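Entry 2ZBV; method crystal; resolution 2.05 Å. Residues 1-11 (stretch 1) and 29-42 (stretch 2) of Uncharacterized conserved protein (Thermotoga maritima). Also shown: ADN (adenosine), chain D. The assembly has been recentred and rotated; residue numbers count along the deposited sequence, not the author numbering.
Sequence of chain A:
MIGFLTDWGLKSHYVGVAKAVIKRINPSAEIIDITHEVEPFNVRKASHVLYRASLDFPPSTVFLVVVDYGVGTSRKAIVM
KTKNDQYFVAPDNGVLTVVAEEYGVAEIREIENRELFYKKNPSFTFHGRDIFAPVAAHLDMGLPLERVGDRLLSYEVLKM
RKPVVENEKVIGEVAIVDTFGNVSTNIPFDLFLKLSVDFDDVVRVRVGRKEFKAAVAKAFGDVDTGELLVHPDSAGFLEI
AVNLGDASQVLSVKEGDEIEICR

Stretch 1, residues 1-11: MIGFLTDWGLK
Stretch 2 (29-42) AEIIDITHEVEPFN

Two parallel strands, residues 2-6 and the one beginning at Ile31, run at 37° to each other with axes 4.7 Å apart. The register pairs Ile2 with Ile31, Gly3 with Ile32 and Phe4 with Asp33; a bulge then pairs Leu5 with Thr35. Phi/psi stays near -110/122 from Ile2 to Phe4 and in Ile31 and Ile32, while Ile34 turns the corner at -83/-53.

Backbone hydrogen bonds alternate in the parallel manner: Ile2 N to Glu30 O 2.7 Å, Ile32 N to Ile2 O 2.8 Å, Phe4 N to Ile32 O 2.8 Å, Ile34 N to Phe4 O 2.7 Å. Beyond the bulge Thr6 N reaches Thr35 O at 3.0 Å, and Gly9 N reaches His36 O at 2.6 Å. Gly9, at 84/153, holds a conformation that itself calls for glycine.

Apolar packing divides by face. Beside Ile2, Phe4 (t, chi2 4°) sets CD2 4.0 Å from Ile31 CG2. On the other face Leu5 (t, p) places CD1 3.1 Å from Thr35 CG2, a tight fit, and 3.8 Å from Val38 CG2. Gly3 leaves room there: an ideal CB would lie 3.3 Å from Ile34 CD1.

His36 (m, chi2 -67°) links polar and aromatic contacts. Its edge meets the Phe4 face, centroids 4.5 Å apart and planes at 83°; ND1 hydrogen-bonds Thr6 OG1 at 2.9 Å, and NE2 donates to Asp33 OD2 at 2.8 Å, so both ring nitrogens are engaged. Thr6 OG1 also accepts from Trp8 N at 3.0 Å.

Asp7 (p, chi2 -22°) joins protein and ligand. OD2 accepts from Phe41 N at 2.9 Å and from adenosine O2' at 2.8 Å; OD1 accepts from O3' at 2.8 Å. Water 1 bridges Asp7 O and Val38 O, 2.6 Å from each.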

HETATM    1  N   MSE A   1     -20.093  -4.492  -0.643  1.00 33.78           N
HETATM    2  CA  MSE A   1     -18.606  -4.427  -0.648  1.00 32.83           C
HETATM    3  C   MSE A   1     -18.010  -5.023   0.630  1.00 29.03           C
HETATM    4  O   MSE A   1     -18.701  -5.182   1.633  1.00 26.88           O
HETATM    5  CB  MSE A   1     -18.141  -2.968  -0.822  1.00 39.02           C
HETATM    6  CG  MSE A   1     -18.738  -1.960   0.172  1.00 47.24           C
HETATM    7 SE   MSE A   1     -18.299  -0.051  -0.180  1.00 58.99          SE
HETATM    8  CE  MSE A   1     -19.596   0.298  -1.585  1.00 53.27           C
ATOM      9  N   ILE A   2     -16.728  -5.367   0.572  1.00 24.47           N
ATOM     10  CA  ILE A   2     -16.017  -5.920   1.715  1.00 23.28           C
ATOM     11  C   ILE A   2     -14.943  -4.931   2.194  1.00 21.61           C
ATOM     12  O   ILE A   2     -14.098  -4.517   1.407  1.00 23.00           O
ATOM     13  CB  ILE A   2     -15.332  -7.265   1.335  1.00 22.85           C
ATOM     14  CG1 ILE A   2     -16.386  -8.366   1.198  1.00 22.38           C
ATOM     15  CG2 ILE A   2     -14.306  -7.658   2.384  1.00 20.05           C
ATOM     16  CD1 ILE A   2     -15.824  -9.673   0.642  1.00 25.21           C
ATOM     17  N   GLY A   3     -14.998  -4.548   3.473  1.00 20.26           N
ATOM     18  CA  GLY A   3     -14.009  -3.637   4.044  1.00 19.21           C
ATOM     19  C   GLY A   3     -12.956  -4.519   4.696  1.00 17.18           C
ATOM     20  O   GLY A   3     -13.279  -5.292   5.592  1.00 18.56           O
ATOM     21  N   PHE A   4     -11.700  -4.377   4.281  1.00 16.33           N
ATOM     22  CA  PHE A   4     -10.605  -5.239   4.745  1.00 15.17           C
ATOM     23  C   PHE A   4      -9.630  -4.534   5.702  1.00 18.10           C
ATOM     24  O   PHE A   4      -9.012  -3.528   5.340  1.00 17.77           O
ATOM     25  CB  PHE A   4      -9.884  -5.741   3.482  1.00 14.63           C
ATOM     26  CG  PHE A   4      -9.092  -7.023   3.649  1.00 14.13           C
ATOM     27  CD1 PHE A   4      -9.099  -7.744   4.842  1.00 14.16           C
ATOM     28  CD2 PHE A   4      -8.322  -7.496   2.580  1.00 13.65           C
ATOM     29  CE1 PHE A   4      -8.344  -8.926   4.972  1.00 14.63           C
ATOM     30  CE2 PHE A   4      -7.561  -8.672   2.693  1.00 15.48           C
ATOM     31  CZ  PHE A   4      -7.575  -9.386   3.899  1.00 15.39           C
ATOM     32  N   LEU A   5      -9.491  -5.072   6.916  1.00 17.64           N
ATOM     33  CA  LEU A   5      -8.608  -4.496   7.942  1.00 18.02           C
ATOM     34  C   LEU A   5      -7.753  -5.581   8.631  1.00 16.89           C
ATOM     35  O   LEU A   5      -8.292  -6.562   9.143  1.00 16.49           O
ATOM     36  CB  LEU A   5      -9.470  -3.763   8.981  1.00 16.98           C
ATOM     37  CG  LEU A   5      -8.877  -3.126  10.245  1.00 22.29           C
ATOM     38  CD1 LEU A   5      -7.791  -2.132   9.884  1.00 22.54           C
ATOM     39  CD2 LEU A   5      -9.996  -2.403  11.007  1.00 22.36           C
ATOM     40  N   THR A   6      -6.429  -5.405   8.640  1.00 15.71           N
ATOM     41  CA  THR A   6      -5.518  -6.374   9.271  1.00 13.97           C
ATOM     42  C   THR A   6      -4.222  -5.715   9.763  1.00 15.52           C
ATOM     43  O   THR A   6      -4.011  -4.513   9.592  1.00 14.18           O
ATOM     44  CB  THR A   6      -5.055  -7.487   8.288  1.00 13.28           C
ATOM     45  OG1 THR A   6      -4.029  -6.965   7.434  1.00 13.78           O
ATOM     46  CG2 THR A   6      -6.220  -8.002   7.418  1.00 11.69           C
ATOM     47  N   ASP A   7      -3.353  -6.534  10.355  1.00 14.75           N
ATOM     48  CA  ASP A   7      -2.046  -6.097  10.834  1.00 15.27           C
ATOM     49  C   ASP A   7      -0.998  -6.882  10.036  1.00 14.41           C
ATOM     50  O   ASP A   7       0.139  -7.029  10.471  1.00 14.53           O
ATOM     51  CB  ASP A   7      -1.898  -6.392  12.341  1.00 14.66           C
ATOM     52  CG  ASP A   7      -1.979  -7.889  12.669  1.00 16.43           C
ATOM     53  OD1 ASP A   7      -2.540  -8.654  11.858  1.00 17.95           O
ATOM     54  OD2 ASP A   7      -1.500  -8.302  13.749  1.00 15.20           O
ATOM     55  N   TRP A   8      -1.387  -7.368   8.857  1.00 13.86           N
ATOM     56  CA  TRP A   8      -0.489  -8.176   8.033  1.00 15.10           C
ATOM     57  C   TRP A   8       0.601  -7.418   7.281  1.00 14.96           C
ATOM     58  O   TRP A   8       1.642  -7.988   6.972  1.00 15.10           O
ATOM     59  CB  TRP A   8      -1.279  -9.009   7.017  1.00 14.30           C
ATOM     60  CG  TRP A   8      -2.367  -9.873   7.603  1.00 16.50           C
ATOM     61  CD1 TRP A   8      -2.645 -10.078   8.926  1.00 13.58           C
ATOM     62  CD2 TRP A   8      -3.387 -10.556   6.869  1.00 16.12           C
ATOM     63  NE1 TRP A   8      -3.786 -10.833   9.059  1.00 16.06           N
ATOM     64  CE2 TRP A   8      -4.262 -11.140   7.812  1.00 16.14           C
ATOM     65  CE3 TRP A   8      -3.650 -10.725   5.502  1.00 15.50           C
ATOM     66  CZ2 TRP A   8      -5.390 -11.883   7.432  1.00 17.53           C
ATOM     67  CZ3 TRP A   8      -4.776 -11.464   5.122  1.00 16.32           C
ATOM     68  CH2 TRP A   8      -5.630 -12.032   6.087  1.00 17.67           C
ATOM     69  N   GLY A   9       0.363  -6.147   6.989  1.00 14.48           N
ATOM     70  CA  GLY A   9       1.343  -5.355   6.258  1.00 16.90           C
ATOM     71  C   GLY A   9       1.188  -5.569   4.759  1.00 19.04           C
ATOM     72  O   GLY A   9       0.722  -6.615   4.331  1.00 18.27           O
ATOM     73  N   LEU A  10       1.577  -4.583   3.957  1.00 22.31           N
ATOM     74  CA  LEU A  10       1.467  -4.697   2.503  1.00 23.84           C
ATOM     75  C   LEU A  10       2.747  -5.251   1.891  1.00 25.08           C
ATOM     76  O   LEU A  10       2.808  -5.535   0.691  1.00 25.81           O
ATOM     77  CB  LEU A  10       1.142  -3.333   1.882  1.00 23.16           C
ATOM     78  CG  LEU A  10      -0.294  -2.826   2.062  1.00 25.20           C
ATOM     79  CD1 LEU A  10      -0.431  -1.440   1.444  1.00 25.13           C
ATOM     80  CD2 LEU A  10      -1.275  -3.794   1.413  1.00 23.40           C
ATOM     81  N   LYS A  11       3.767  -5.411   2.720  1.00 24.42           N
ATOM     82  CA  LYS A  11       5.045  -5.936   2.261  1.00 25.04           C
ATOM     83  C   LYS A  11       4.983  -7.445   2.003  1.00 25.14           C
ATOM     84  O   LYS A  11       5.582  -7.945   1.049  1.00 22.71           O
ATOM     85  CB  LYS A  11       6.140  -5.614   3.286  1.00 27.18           C
ATOM     86  CG  LYS A  11       7.492  -6.214   2.951  1.00 32.40           C
ATOM     87  CD  LYS A  11       8.596  -5.655   3.833  1.00 35.49           C
ATOM     88  CE  LYS A  11       9.914  -6.378   3.565  1.00 39.44           C
ATOM     89  NZ  LYS A  11      10.271  -6.379   2.113  1.00 40.61           N
ATOM     90  N   ALA A  29     -16.631  -9.701  -6.249  1.00 28.69           N
ATOM     91  CA  ALA A  29     -16.487  -9.088  -4.930  1.00 27.73           C
ATOM     92  C   ALA A  29     -15.701  -7.783  -5.000  1.00 26.99           C
ATOM     93  O   ALA A  29     -14.684  -7.697  -5.691  1.00 26.70           O
ATOM     94  CB  ALA A  29     -15.791 -10.056  -3.974  1.00 27.50           C
ATOM     95  N   GLU A  30     -16.185  -6.773  -4.287  1.00 24.27           N
ATOM     96  CA  GLU A  30     -15.527  -5.475  -4.236  1.00 25.41           C
ATOM     97  C   GLU A  30     -14.809  -5.377  -2.893  1.00 23.76           C
ATOM     98  O   GLU A  30     -15.444  -5.270  -1.846  1.00 23.98           O
ATOM     99  CB  GLU A  30     -16.550  -4.338  -4.348  1.00 29.18           C
ATOM    100  CG  GLU A  30     -15.918  -2.955  -4.335  1.00 33.10           C
ATOM    101  CD  GLU A  30     -15.045  -2.709  -5.554  1.00 37.95           C
ATOM    102  OE1 GLU A  30     -15.594  -2.686  -6.678  1.00 38.18           O
ATOM    103  OE2 GLU A  30     -13.816  -2.544  -5.391  1.00 39.67           O
ATOM    104  N   ILE A  31     -13.485  -5.407  -2.933  1.00 21.60           N
ATOM    105  CA  ILE A  31     -12.684  -5.350  -1.718  1.00 20.73           C
ATOM    106  C   ILE A  31     -12.039  -3.983  -1.529  1.00 20.09           C
ATOM    107  O   ILE A  31     -11.274  -3.526  -2.371  1.00 22.00           O
ATOM    108  CB  ILE A  31     -11.567  -6.415  -1.755  1.00 19.10           C
ATOM    109  CG1 ILE A  31     -12.175  -7.793  -2.046  1.00 21.51           C
ATOM    110  CG2 ILE A  31     -10.819  -6.439  -0.425  1.00 19.35           C
ATOM    111  CD1 ILE A  31     -11.137  -8.888  -2.288  1.00 20.41           C
ATOM    112  N   ILE A  32     -12.364  -3.326  -0.429  1.00 21.01           N
ATOM    113  CA  ILE A  32     -11.772  -2.026  -0.147  1.00 19.72           C
ATOM    114  C   ILE A  32     -10.925  -2.176   1.095  1.00 17.53           C
ATOM    115  O   ILE A  32     -11.418  -2.555   2.142  1.00 17.58           O
ATOM    116  CB  ILE A  32     -12.829  -0.941   0.107  1.00 21.32           C
ATOM    117  CG1 ILE A  32     -13.715  -0.790  -1.140  1.00 22.97           C
ATOM    118  CG2 ILE A  32     -12.128   0.380   0.466  1.00 22.77           C
ATOM    119  CD1 ILE A  32     -14.681   0.385  -1.087  1.00 27.70           C
ATOM    120  N   ASP A  33      -9.637  -1.903   0.957  1.00 17.87           N
ATOM    121  CA  ASP A  33      -8.720  -1.999   2.079  1.00 17.44           C
ATOM    122  C   ASP A  33      -8.905  -0.791   2.986  1.00 16.26           C
ATOM    123  O   ASP A  33      -8.872   0.351   2.535  1.00 18.99           O
ATOM    124  CB  ASP A  33      -7.276  -2.040   1.577  1.00 18.57           C
ATOM    125  CG  ASP A  33      -6.976  -3.283   0.751  1.00 23.59           C
ATOM    126  OD1 ASP A  33      -6.200  -3.172  -0.220  1.00 27.36           O
ATOM    127  OD2 ASP A  33      -7.501  -4.372   1.076  1.00 24.23           O
ATOM    128  N   ILE A  34      -9.136  -1.050   4.261  1.00 15.70           N
ATOM    129  CA  ILE A  34      -9.274   0.013   5.239  1.00 17.79           C
ATOM    130  C   ILE A  34      -7.819   0.339   5.577  1.00 18.98           C
ATOM    131  O   ILE A  34      -7.393   1.492   5.496  1.00 20.38           O
ATOM    132  CB  ILE A  34     -10.081  -0.487   6.459  1.00 14.79           C
ATOM    133  CG1 ILE A  34     -11.541  -0.710   6.019  1.00 15.94           C
ATOM    134  CG2 ILE A  34     -10.010   0.525   7.608  1.00 15.53           C
ATOM    135  CD1 ILE A  34     -12.436  -1.329   7.075  1.00 14.64           C
ATOM    136  N   THR A  35      -7.072  -0.703   5.942  1.00 18.61           N
ATOM    137  CA  THR A  35      -5.636  -0.619   6.219  1.00 18.46           C
ATOM    138  C   THR A  35      -5.098  -1.981   6.609  1.00 16.48           C
ATOM    139  O   THR A  35      -5.799  -2.792   7.199  1.00 16.30           O
ATOM    140  CB  THR A  35      -5.243   0.372   7.344  1.00 19.47           C
ATOM    141  OG1 THR A  35      -3.815   0.332   7.512  1.00 17.42           O
ATOM    142  CG2 THR A  35      -5.873  -0.004   8.660  1.00 19.58           C
ATOM    143  N   HIS A  36      -3.848  -2.228   6.257  1.00 16.71           N
ATOM    144  CA  HIS A  36      -3.208  -3.491   6.585  1.00 17.02           C
ATOM    145  C   HIS A  36      -1.965  -3.193   7.391  1.00 18.52           C
ATOM    146  O   HIS A  36      -1.107  -4.062   7.581  1.00 17.71           O
ATOM    147  CB  HIS A  36      -2.853  -4.232   5.300  1.00 16.88           C
ATOM    148  CG  HIS A  36      -4.053  -4.702   4.541  1.00 17.53           C
ATOM    149  ND1 HIS A  36      -4.891  -5.682   5.022  1.00 17.33           N
ATOM    150  CD2 HIS A  36      -4.596  -4.279   3.376  1.00 14.75           C
ATOM    151  CE1 HIS A  36      -5.900  -5.844   4.186  1.00 16.58           C
ATOM    152  NE2 HIS A  36      -5.745  -5.004   3.179  1.00 18.26           N
ATOM    153  N   GLU A  37      -1.886  -1.955   7.875  1.00 16.85           N
ATOM    154  CA  GLU A  37      -0.736  -1.508   8.643  1.00 22.04           C
ATOM    155  C   GLU A  37      -0.981  -1.297  10.132  1.00 21.32           C
ATOM    156  O   GLU A  37      -0.265  -0.525  10.768  1.00 20.49           O
ATOM    157  CB  GLU A  37      -0.173  -0.216   8.047  1.00 26.19           C
ATOM    158  CG  GLU A  37       0.176  -0.297   6.569  1.00 34.95           C
ATOM    159  CD  GLU A  37       1.104  -1.448   6.251  1.00 39.63           C
ATOM    160  OE1 GLU A  37       2.079  -1.651   7.003  1.00 44.36           O
ATOM    161  OE2 GLU A  37       0.865  -2.145   5.242  1.00 45.16           O
ATOM    162  N   VAL A  38      -1.997  -1.946  10.690  1.00 20.78           N
ATOM    163  CA  VAL A  38      -2.214  -1.833  12.127  1.00 20.84           C
ATOM    164  C   VAL A  38      -0.949  -2.454  12.703  1.00 19.62           C
ATOM    165  O   VAL A  38      -0.472  -3.457  12.177  1.00 17.90           O
ATOM    166  CB  VAL A  38      -3.412  -2.683  12.613  1.00 20.16           C
ATOM    167  CG1 VAL A  38      -3.446  -2.691  14.142  1.00 20.53           C
ATOM    168  CG2 VAL A  38      -4.714  -2.134  12.049  1.00 19.46           C
ATOM    169  N   GLU A  39      -0.394  -1.875  13.761  1.00 20.95           N
ATOM    170  CA  GLU A  39       0.820  -2.439  14.340  1.00 21.58           C
ATOM    171  C   GLU A  39       0.542  -3.872  14.753  1.00 21.47           C
ATOM    172  O   GLU A  39      -0.551  -4.191  15.225  1.00 21.75           O
ATOM    173  CB  GLU A  39       1.284  -1.626  15.556  1.00 26.75           C
ATOM    174  CG  GLU A  39       1.465  -0.141  15.265  1.00 33.60           C
ATOM    175  CD  GLU A  39       0.159   0.631  15.346  1.00 36.91           C
ATOM    176  OE1 GLU A  39      -0.239   1.005  16.471  1.00 43.41           O
ATOM    177  OE2 GLU A  39      -0.479   0.854  14.296  1.00 36.86           O
ATOM    178  N   PRO A  40       1.529  -4.761  14.575  1.00 20.92           N
ATOM    179  CA  PRO A  40       1.373  -6.170  14.937  1.00 21.29           C
ATOM    180  C   PRO A  40       0.628  -6.422  16.254  1.00 19.87           C
ATOM    181  O   PRO A  40       0.961  -5.848  17.288  1.00 18.38           O
ATOM    182  CB  PRO A  40       2.813  -6.671  14.982  1.00 22.02           C
ATOM    183  CG  PRO A  40       3.456  -5.888  13.870  1.00 22.94           C
ATOM    184  CD  PRO A  40       2.895  -4.488  14.086  1.00 21.26           C
ATOM    185  N   PHE A  41      -0.385  -7.282  16.183  1.00 18.46           N
ATOM    186  CA  PHE A  41      -1.197  -7.686  17.329  1.00 18.43           C
ATOM    187  C   PHE A  41      -1.960  -6.577  18.043  1.00 20.01           C
ATOM    188  O   PHE A  41      -2.595  -6.835  19.069  1.00 20.12           O
ATOM    189  CB  PHE A  41      -0.326  -8.413  18.373  1.00 17.07           C
ATOM    190  CG  PHE A  41       0.927  -9.044  17.807  1.00 18.79           C
ATOM    191  CD1 PHE A  41       0.861  -9.938  16.744  1.00 16.52           C
ATOM    192  CD2 PHE A  41       2.179  -8.718  18.329  1.00 19.87           C
ATOM    193  CE1 PHE A  41       2.021 -10.494  16.210  1.00 18.48           C
ATOM    194  CE2 PHE A  41       3.349  -9.272  17.802  1.00 19.42           C
ATOM    195  CZ  PHE A  41       3.267 -10.163  16.738  1.00 18.31           C
ATOM    196  N   ASN A  42      -1.932  -5.352  17.524  1.00 19.77           N
ATOM    197  CA  ASN A  42      -2.616  -4.269  18.233  1.00 19.38           C
ATOM    198  C   ASN A  42      -4.129  -4.220  18.014  1.00 20.51           C
ATOM    199  O   ASN A  42      -4.643  -3.374  17.265  1.00 16.25           O
ATOM    200  CB  ASN A  42      -2.003  -2.915  17.869  1.00 20.81           C
ATOM    201  CG  ASN A  42      -2.286  -1.856  18.918  1.00 21.13           C
ATOM    202  OD1 ASN A  42      -3.372  -1.813  19.487  1.00 23.46           O
ATOM    203  ND2 ASN A  42      -1.311  -0.990  19.169  1.00 23.03           N
TER
HETATM  204  O5' ADN D 501      -3.258 -15.448  11.007  1.00 22.12           O
HETATM  205  C5' ADN D 501      -2.945 -14.055  10.906  1.00 20.69           C
HETATM  206  C4' ADN D 501      -2.617 -13.506  12.293  1.00 19.81           C
HETATM  207  O4' ADN D 501      -1.445 -14.150  12.878  1.00 17.73           O
HETATM  208  C3' ADN D 501      -2.297 -11.993  12.283  1.00 16.55           C
HETATM  209  O3' ADN D 501      -3.481 -11.223  12.484  1.00 19.93           O
HETATM  210  C2' ADN D 501      -1.260 -11.849  13.418  1.00 19.19           C
HETATM  211  O2' ADN D 501      -1.733 -10.995  14.460  1.00 17.99           O
HETATM  212  C1' ADN D 501      -1.004 -13.266  13.928  1.00 17.27           C
HETATM  213  N9  ADN D 501       0.433 -13.453  14.195  1.00 20.47           N
HETATM  214  C8  ADN D 501       1.439 -13.484  13.253  1.00 19.77           C
HETATM  215  N7  ADN D 501       2.591 -13.658  13.824  1.00 18.41           N
HETATM  216  C5  ADN D 501       2.414 -13.751  15.161  1.00 19.57           C
HETATM  217  C6  ADN D 501       3.278 -13.936  16.276  1.00 19.16           C
HETATM  218  N6  ADN D 501       4.649 -14.071  16.094  1.00 16.63           N
HETATM  219  N1  ADN D 501       2.733 -13.979  17.512  1.00 20.32           N
HETATM  220  C2  ADN D 501       1.405 -13.852  17.711  1.00 20.88           C
HETATM  221  N3  ADN D 501       0.560 -13.677  16.690  1.00 18.01           N
HETATM  222  C4  ADN D 501       1.016 -13.621  15.418  1.00 18.01           C
HETATM  223  O   HOH W   1       1.429  -4.803  11.066  1.00 28.20           O
HETATM  224  O   HOH W   2       3.747  -3.162   5.230  1.00 30.87           O